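Local coordinates for protein 11S globulin subunit beta (Cucurbita maxima, PDB 2E9Q) that serves as a seed storage protein of pumpkin, a cupin-family nutrient reservoir whose subunits assemble into hexamers, at the interface of chains A and B. Residues are numbered along the deposited sequence; one frame, centred on the assembly and turned at random. Chains: chain A/B, 11S globulin subunit beta.

Contact 1: the interface of chains A and B. Residues chain A 359-361, 363, 382-384; chain B 80, 176-177, 185, 207-209, 211-213.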
ATOM      1  N   VAL A 359      22.014  11.477 -11.838  1.00 44.75           N
ATOM      2  CA  VAL A 359      21.379  12.742 -12.156  1.00 41.47           C
ATOM      3  C   VAL A 359      19.905  12.704 -11.808  1.00 49.14           C
ATOM      4  O   VAL A 359      19.247  11.669 -11.956  1.00 45.92           O
ATOM      5  CB  VAL A 359      21.556  13.078 -13.658  1.00 42.59           C
ATOM      6  CG1 VAL A 359      20.838  14.367 -14.002  1.00 42.25           C
ATOM      7  CG2 VAL A 359      23.042  13.199 -13.987  1.00 43.88           C
ATOM      8  N   ASP A 360      19.376  13.833 -11.346  1.00 45.68           N
ATOM      9  CA  ASP A 360      17.974  13.880 -10.969  1.00 38.66           C
ATOM     10  C   ASP A 360      17.102  14.536 -12.020  1.00 40.01           C
ATOM     11  O   ASP A 360      17.552  14.807 -13.133  1.00 41.60           O
ATOM     12  CB  ASP A 360      17.808  14.565  -9.605  1.00 48.64           C
ATOM     13  CG  ASP A 360      18.162  16.053  -9.631  1.00 53.10           C
ATOM     14  OD1 ASP A 360      18.310  16.611  -8.529  1.00 47.52           O
ATOM     15  OD2 ASP A 360      18.274  16.662 -10.730  1.00 45.30           O
ATOM     16  N   ASN A 361      15.842  14.762 -11.669  1.00 38.89           N
ATOM     17  CA  ASN A 361      14.875  15.358 -12.582  1.00 43.58           C
ATOM     18  C   ASN A 361      15.148  16.827 -12.902  1.00 46.92           C
ATOM     19  O   ASN A 361      14.563  17.387 -13.837  1.00 45.10           O
ATOM     20  CB  ASN A 361      13.465  15.196 -12.011  1.00 45.32           C
ATOM     21  CG  ASN A 361      13.322  15.808 -10.624  1.00 45.48           C
ATOM     22  OD1 ASN A 361      12.644  16.817 -10.446  1.00 45.66           O
ATOM     23  ND2 ASN A 361      13.962  15.200  -9.644  1.00 38.38           N
ATOM     24  N   GLY A 363      18.034  17.646 -13.601  1.00 49.32           N
ATOM     25  CA  GLY A 363      19.188  17.500 -14.454  1.00 42.16           C
ATOM     26  C   GLY A 363      20.443  17.793 -13.668  1.00 46.14           C
ATOM     27  O   GLY A 363      21.492  18.055 -14.252  1.00 48.55           O
ATOM     28  N   ASN A 382      13.946   6.054 -10.745  1.00 36.91           N
ATOM     29  CA  ASN A 382      13.941   7.016 -11.852  1.00 42.77           C
ATOM     30  C   ASN A 382      15.166   7.906 -12.023  1.00 37.91           C
ATOM     31  O   ASN A 382      15.277   8.607 -13.028  1.00 43.27           O
ATOM     32  CB  ASN A 382      12.705   7.922 -11.791  1.00 46.91           C
ATOM     33  CG  ASN A 382      11.415   7.148 -11.820  1.00 55.10           C
ATOM     34  OD1 ASN A 382      11.196   6.304 -12.692  1.00 54.15           O
ATOM     35  ND2 ASN A 382      10.540   7.434 -10.862  1.00 63.47           N
ATOM     36  N   PHE A 383      16.075   7.901 -11.059  1.00 36.72           N
ATOM     37  CA  PHE A 383      17.269   8.729 -11.182  1.00 37.98           C
ATOM     38  C   PHE A 383      18.204   8.068 -12.200  1.00 44.78           C
ATOM     39  O   PHE A 383      18.430   6.856 -12.162  1.00 39.58           O
ATOM     40  CB  PHE A 383      17.958   8.903  -9.815  1.00 35.37           C
ATOM     41  CG  PHE A 383      17.296   9.943  -8.912  1.00 40.26           C
ATOM     42  CD1 PHE A 383      18.067  10.679  -7.997  1.00 39.44           C
ATOM     43  CD2 PHE A 383      15.925  10.199  -8.985  1.00 36.55           C
ATOM     44  CE1 PHE A 383      17.488  11.649  -7.175  1.00 43.07           C
ATOM     45  CE2 PHE A 383      15.323  11.181  -8.160  1.00 40.28           C
ATOM     46  CZ  PHE A 383      16.109  11.905  -7.255  1.00 36.85           C
ATOM     47  N   VAL A 384      18.719   8.869 -13.125  1.00 42.85           N
ATOM     48  CA  VAL A 384      19.593   8.369 -14.178  1.00 40.84           C
ATOM     49  C   VAL A 384      20.993   8.095 -13.663  1.00 45.27           C
ATOM     50  O   VAL A 384      21.535   8.858 -12.859  1.00 40.50           O
ATOM     51  CB  VAL A 384      19.630   9.357 -15.350  1.00 44.75           C
ATOM     52  CG1 VAL A 384      20.427   8.778 -16.494  1.00 33.94           C
ATOM     53  CG2 VAL A 384      18.195   9.662 -15.799  1.00 37.07           C
TER
ATOM     54  N   PHE B  80       9.816  11.528 -18.553  1.00 42.73           N
ATOM     55  CA  PHE B  80       9.097  10.533 -17.764  1.00 43.50           C
ATOM     56  C   PHE B  80       9.006  11.033 -16.334  1.00 44.29           C
ATOM     57  O   PHE B  80       9.848  11.808 -15.900  1.00 45.95           O
ATOM     58  CB  PHE B  80       9.798   9.162 -17.806  1.00 32.73           C
ATOM     59  CG  PHE B  80      11.251   9.188 -17.422  1.00 38.36           C
ATOM     60  CD1 PHE B  80      12.228   9.511 -18.357  1.00 40.76           C
ATOM     61  CD2 PHE B  80      11.652   8.856 -16.129  1.00 42.85           C
ATOM     62  CE1 PHE B  80      13.582   9.501 -18.016  1.00 39.88           C
ATOM     63  CE2 PHE B  80      12.999   8.846 -15.781  1.00 35.35           C
ATOM     64  CZ  PHE B  80      13.965   9.167 -16.726  1.00 37.87           C
ATOM     65  N   LYS B 176       9.509  15.297 -13.077  1.00 46.39           N
ATOM     66  CA  LYS B 176       9.497  14.899 -14.472  1.00 42.40           C
ATOM     67  C   LYS B 176      10.904  15.005 -15.050  1.00 40.41           C
ATOM     68  O   LYS B 176      11.525  16.065 -15.027  1.00 46.13           O
ATOM     69  CB  LYS B 176       8.499  15.721 -15.296  1.00 45.54           C
ATOM     70  CG  LYS B 176       8.329  15.133 -16.695  1.00 37.47           C
ATOM     71  CD  LYS B 176       7.156  15.672 -17.477  1.00 41.17           C
ATOM     72  CE  LYS B 176       7.248  15.183 -18.927  1.00 42.97           C
ATOM     73  NZ  LYS B 176       6.151  15.677 -19.779  1.00 40.16           N
ATOM     74  N   PHE B 177      11.407  13.875 -15.541  1.00 40.05           N
ATOM     75  CA  PHE B 177      12.745  13.769 -16.129  1.00 39.70           C
ATOM     76  C   PHE B 177      12.680  13.926 -17.649  1.00 46.04           C
ATOM     77  O   PHE B 177      12.199  13.031 -18.356  1.00 45.28           O
ATOM     78  CB  PHE B 177      13.372  12.399 -15.800  1.00 41.99           C
ATOM     79  CG  PHE B 177      13.452  12.094 -14.326  1.00 37.12           C
ATOM     80  CD1 PHE B 177      12.299  11.849 -13.586  1.00 38.48           C
ATOM     81  CD2 PHE B 177      14.678  12.069 -13.674  1.00 38.08           C
ATOM     82  CE1 PHE B 177      12.367  11.587 -12.210  1.00 33.75           C
ATOM     83  CE2 PHE B 177      14.755  11.807 -12.293  1.00 36.54           C
ATOM     84  CZ  PHE B 177      13.595  11.568 -11.569  1.00 35.52           C
ATOM     85  N   GLN B 185      11.638  23.184 -14.623  1.00 85.62           N
ATOM     86  CA  GLN B 185      10.747  22.306 -13.859  1.00 84.25           C
ATOM     87  C   GLN B 185       9.776  23.081 -12.978  1.00 88.78           C
ATOM     88  O   GLN B 185      10.163  23.660 -11.958  1.00 88.59           O
ATOM     89  CB  GLN B 185      11.583  21.355 -12.995  0.50 79.02           C
ATOM     90  CG  GLN B 185      11.191  19.887 -13.122  0.50 75.53           C
ATOM     91  CD  GLN B 185      11.370  19.351 -14.533  0.50 55.44           C
ATOM     92  OE1 GLN B 185      12.491  19.190 -15.014  0.50 56.17           O
ATOM     93  NE2 GLN B 185      10.262  19.082 -15.203  0.50 55.12           N
ATOM     94  N   GLY B 207      17.999  21.439 -15.950  1.00 47.87           N
ATOM     95  CA  GLY B 207      18.094  20.997 -17.327  1.00 54.00           C
ATOM     96  C   GLY B 207      17.517  19.615 -17.561  1.00 48.71           C
ATOM     97  O   GLY B 207      16.713  19.131 -16.777  1.00 47.78           O
ATOM     98  N   ASN B 208      17.922  18.985 -18.656  1.00 54.81           N
ATOM     99  CA  ASN B 208      17.447  17.649 -18.994  1.00 49.94           C
ATOM    100  C   ASN B 208      18.373  16.648 -18.302  1.00 49.14           C
ATOM    101  O   ASN B 208      19.409  17.038 -17.770  1.00 47.07           O
ATOM    102  CB  ASN B 208      17.460  17.460 -20.516  1.00 51.49           C
ATOM    103  CG  ASN B 208      18.844  17.626 -21.115  1.00 43.74           C
ATOM    104  OD1 ASN B 208      19.820  17.044 -20.632  1.00 46.50           O
ATOM    105  ND2 ASN B 208      18.935  18.417 -22.178  1.00 45.09           N
ATOM    106  N   ILE B 209      18.024  15.365 -18.315  1.00 43.36           N
ATOM    107  CA  ILE B 209      18.848  14.359 -17.631  1.00 44.29           C
ATOM    108  C   ILE B 209      20.299  14.230 -18.074  1.00 45.03           C
ATOM    109  O   ILE B 209      21.135  13.751 -17.313  1.00 50.84           O
ATOM    110  CB  ILE B 209      18.231  12.957 -17.730  1.00 50.97           C
ATOM    111  CG1 ILE B 209      18.152  12.532 -19.205  1.00 43.22           C
ATOM    112  CG2 ILE B 209      16.874  12.951 -17.041  1.00 50.75           C
ATOM    113  CD1 ILE B 209      17.604  11.149 -19.424  1.00 49.65           C
ATOM    114  N   SER B 211      22.311  16.838 -19.054  1.00 51.51           N
ATOM    115  CA  SER B 211      23.127  17.970 -18.624  1.00 51.68           C
ATOM    116  C   SER B 211      23.785  17.769 -17.274  1.00 48.36           C
ATOM    117  O   SER B 211      24.651  18.549 -16.886  1.00 58.29           O
ATOM    118  CB  SER B 211      22.322  19.281 -18.636  1.00 51.53           C
ATOM    119  OG  SER B 211      21.234  19.265 -17.738  1.00 56.17           O
ATOM    120  N   GLY B 212      23.401  16.714 -16.564  1.00 46.69           N
ATOM    121  CA  GLY B 212      24.009  16.447 -15.273  1.00 39.96           C
ATOM    122  C   GLY B 212      25.210  15.510 -15.328  1.00 44.17           C
ATOM    123  O   GLY B 212      25.889  15.319 -14.323  1.00 43.93           O
ATOM    124  N   PHE B 213      25.484  14.924 -16.493  1.00 47.62           N
ATOM    125  CA  PHE B 213      26.623  14.003 -16.642  1.00 51.37           C
ATOM    126  C   PHE B 213      27.855  14.659 -17.275  1.00 49.28           C
ATOM    127  O   PHE B 213      27.740  15.595 -18.067  1.00 49.25           O
ATOM    128  CB  PHE B 213      26.235  12.788 -17.502  1.00 44.37           C
ATOM    129  CG  PHE B 213      25.334  11.803 -16.807  1.00 49.80           C
ATOM    130  CD1 PHE B 213      25.813  11.005 -15.774  1.00 44.20           C
ATOM    131  CD2 PHE B 213      23.999  11.676 -17.186  1.00 52.49           C
ATOM    132  CE1 PHE B 213      24.981  10.101 -15.127  1.00 47.17           C
ATOM    133  CE2 PHE B 213      23.159  10.767 -16.538  1.00 52.00           C
ATOM    134  CZ  PHE B 213      23.652   9.983 -15.511  1.00 40.93           C
TER
HETATM  135  O   HOH W   1      14.631  16.973 -16.339  1.00 48.12           O
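Two phenylalanines of chain B set the apolar centre. The ring of B:Phe177, in strand 176-178, slots between two loops of chain A: the methylene CB of A:Asn361 sits over the centre of one face, 3.5 Å from the ring centroid, while the backbone O of A:Asn382 lies over the opposite face toward the rim, 3.3 Å from CE2 of B:Phe177. CE2 of the A:Phe383 ring meets B:Phe177 at its edge, in plane. A:Asn361 holds CG in the crowded position between its backbone N and carbonyl carbon (chi1 57°), which leaves CB over the ring, with the amide off to the side and its plane turned 63° from it. Farther along, A:Val359, at the end of strand 353-359, sets methyl CG2 over the centre of the B:Phe213 ring, 3.5 Å from the centroid. With CG1 anti to the backbone N (chi1 177°), that other methyl drops onto the carbonyl O of B:Ile209. A:Val384 splits its branches, CG1 reaching CE2 of B:Phe213 at 3.4 Å and CG2 crossing B:Ile209 at about a right angle, 3.8 Å from its CG2. Behind this, the hydroxyl OG of B:Ser211 uses a carbonyl lone pair of B:Asn208 O, which probably steadies the turn. At the rim, water 1 lies 2.5 Å from the carbonyl O of A:Asn361 and bridges to the carbonyl O of B:Gly207. As modelled, OE1 of B:Gln185 clashes with A:Asn361 O, both being acceptors; a reversed amide would be a possible remedy. The patch joins neighbouring cupin subunits, packing B:Phe177, and more lightly B:Phe213, against chain A's strand ends and loops, and probably helps hold the globulin oligomer together.

Contact 2: the interface of chains A and B. Residues chain A 362, 364; chain B 185, 189, 204-207.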
ATOM      1  N   PHE A 362      16.033  17.447 -12.130  1.00 41.05           N
ATOM      2  CA  PHE A 362      16.382  18.841 -12.358  1.00 53.68           C
ATOM      3  C   PHE A 362      17.583  18.848 -13.268  1.00 50.73           C
ATOM      4  O   PHE A 362      18.078  19.899 -13.668  1.00 53.32           O
ATOM      5  CB  PHE A 362      16.712  19.535 -11.032  1.00 52.79           C
ATOM      6  CG  PHE A 362      15.529  19.662 -10.116  1.00 47.75           C
ATOM      7  CD1 PHE A 362      14.432  20.425 -10.487  1.00 54.39           C
ATOM      8  CD2 PHE A 362      15.499  18.999  -8.897  1.00 54.04           C
ATOM      9  CE1 PHE A 362      13.321  20.527  -9.654  1.00 59.34           C
ATOM     10  CE2 PHE A 362      14.390  19.097  -8.059  1.00 53.70           C
ATOM     11  CZ  PHE A 362      13.301  19.862  -8.441  1.00 52.75           C
ATOM     12  N   GLN A 364      20.341  17.754 -12.343  1.00 42.08           N
ATOM     13  CA  GLN A 364      21.495  18.016 -11.485  1.00 45.24           C
ATOM     14  C   GLN A 364      22.189  16.735 -11.043  1.00 46.54           C
ATOM     15  O   GLN A 364      21.555  15.692 -10.857  1.00 42.29           O
ATOM     16  CB  GLN A 364      21.088  18.795 -10.223  1.00 51.35           C
ATOM     17  CG  GLN A 364      20.649  20.236 -10.461  1.00 69.02           C
ATOM     18  CD  GLN A 364      21.708  21.057 -11.182  1.00 75.22           C
ATOM     19  OE1 GLN A 364      22.799  21.302 -10.648  1.00 71.48           O
ATOM     20  NE2 GLN A 364      21.394  21.479 -12.408  1.00 71.00           N
TER
ATOM     21  N   GLN B 185      11.638  23.184 -14.623  1.00 85.62           N
ATOM     22  CA  GLN B 185      10.747  22.306 -13.859  1.00 84.25           C
ATOM     23  C   GLN B 185       9.776  23.081 -12.978  1.00 88.78           C
ATOM     24  O   GLN B 185      10.163  23.660 -11.958  1.00 88.59           O
ATOM     25  CB  GLN B 185      11.583  21.355 -12.995  0.50 79.02           C
ATOM     26  CG  GLN B 185      11.191  19.887 -13.122  0.50 75.53           C
ATOM     27  CD  GLN B 185      11.370  19.351 -14.533  0.50 55.44           C
ATOM     28  OE1 GLN B 185      12.491  19.190 -15.014  0.50 56.17           O
ATOM     29  NE2 GLN B 185      10.262  19.082 -15.203  0.50 55.12           N
ATOM     30  N   GLY B 189       8.527  22.500  -9.285  1.00110.34           N
ATOM     31  CA  GLY B 189       9.612  23.464  -9.184  1.00108.58           C
ATOM     32  C   GLY B 189      10.633  23.192  -8.098  1.00106.54           C
ATOM     33  O   GLY B 189      11.461  22.293  -8.215  1.00106.95           O
ATOM     34  N   GLU B 204      18.229  27.930  -9.554  1.00 90.10           N
ATOM     35  CA  GLU B 204      18.178  26.574 -10.093  1.00 94.60           C
ATOM     36  C   GLU B 204      18.422  26.545 -11.601  1.00 91.17           C
ATOM     37  O   GLU B 204      17.598  27.025 -12.385  1.00 92.49           O
ATOM     38  CB  GLU B 204      16.819  25.925  -9.779  1.00 95.94           C
ATOM     39  CG  GLU B 204      16.604  24.524 -10.385  1.00 97.20           C
ATOM     40  CD  GLU B 204      17.717  23.535 -10.041  1.00 97.82           C
ATOM     41  OE1 GLU B 204      18.790  23.595 -10.682  1.00 89.05           O
ATOM     42  OE2 GLU B 204      17.524  22.702  -9.126  1.00 94.87           O
ATOM     43  N   LYS B 205      19.563  25.985 -11.993  1.00 86.25           N
ATOM     44  CA  LYS B 205      19.923  25.851 -13.402  1.00 86.46           C
ATOM     45  C   LYS B 205      19.425  24.471 -13.859  1.00 80.35           C
ATOM     46  O   LYS B 205      20.222  23.611 -14.240  1.00 85.80           O
ATOM     47  CB  LYS B 205      21.449  25.952 -13.571  1.00 86.41           C
ATOM     48  CG  LYS B 205      22.045  27.336 -13.280  1.00 87.24           C
ATOM     49  CD  LYS B 205      21.856  27.759 -11.826  1.00 85.76           C
ATOM     50  CE  LYS B 205      22.187  29.233 -11.629  1.00 89.75           C
ATOM     51  NZ  LYS B 205      21.837  29.733 -10.260  1.00 80.93           N
ATOM     52  N   SER B 206      18.104  24.279 -13.827  1.00 72.12           N
ATOM     53  CA  SER B 206      17.480  23.004 -14.183  1.00 66.28           C
ATOM     54  C   SER B 206      17.524  22.645 -15.663  1.00 58.47           C
ATOM     55  O   SER B 206      17.123  23.428 -16.519  1.00 60.87           O
ATOM     56  CB  SER B 206      16.027  22.979 -13.702  1.00 58.31           C
ATOM     57  OG  SER B 206      15.212  23.797 -14.518  1.00 70.22           O
ATOM     58  N   GLY B 207      17.999  21.439 -15.950  1.00 47.87           N
ATOM     59  CA  GLY B 207      18.094  20.997 -17.327  1.00 54.00           C
ATOM     60  C   GLY B 207      17.517  19.615 -17.561  1.00 48.71           C
ATOM     61  O   GLY B 207      16.713  19.131 -16.777  1.00 47.78           O
TER
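Backbone meets backbone where N of B:Gly207 donates to the carbonyl O of A:Phe362 at 2.8 Å, fairly straight at the hydrogen but with the donor 42° out of the carbonyl plane, off the lone-pair direction. The setting is a loop-to-loop join between two cupin-fold 11S globulin subunits: the turn of chain A after strand 353-359 packs against two loop segments of chain B, around B:Gln185 to B:Gly189 and B:Glu204 to B:Gly207. A:Phe362 carries most of the contact from chain A, hiding 83 Å² of its surface. Its CG is anti to its own carbonyl carbon, so the ring swings away from the bonded O and its far end points toward B:Gly189, where the modelled approach is too tight to interpret. The methylene CB of B:Gln185 approaches from another direction, 3.9 Å from CE1 of A:Phe362. The carboxylate of B:Glu204 lies nearly parallel to the ring, the two planes only 16° apart, but offset, with OE2 above the rim, 3.8 Å from CG of A:Phe362. The glutamate chain starts extended, CG anti to its backbone N (chi1 176°), then bends at chi2 to lay the carboxylate there. An alanine at A:Phe362 would probably lose the ring's contacts with B:Gln185 and B:Glu204 and weaken this join, although the backbone bond to B:Gly207 could persist. A:Gln364, also bent at chi2, comes tip to tip with B:Glu204, its NE2 3.8 Å from OE1, too long to count as a bond. The same NE2 lies 3.0 Å from the backbone O of B:Lys205, yet its N-H points away, so no hydrogen bond forms there.

Contact 1 and contact 2 are adjoining patches of one interface, their C-alpha centres about 8 Å apart. B:Gln185 and B:Gly207 belong to both, and the residues of chain A interleave: A:Phe362 and A:Gln364 of contact 2 alternate with A:Asn361 and A:Gly363 of contact 1 in the stretch that follows strand 353-359. Successive residues of this turn therefore face adjoining, overlapping parts of chain B. The join is not an exact two-fold, so each subunit offers different surfaces to its neighbours; repeated through the three copies of the deposited assembly, this suits a closed ring of subunits, consistent with trimers that pair into the hexamer.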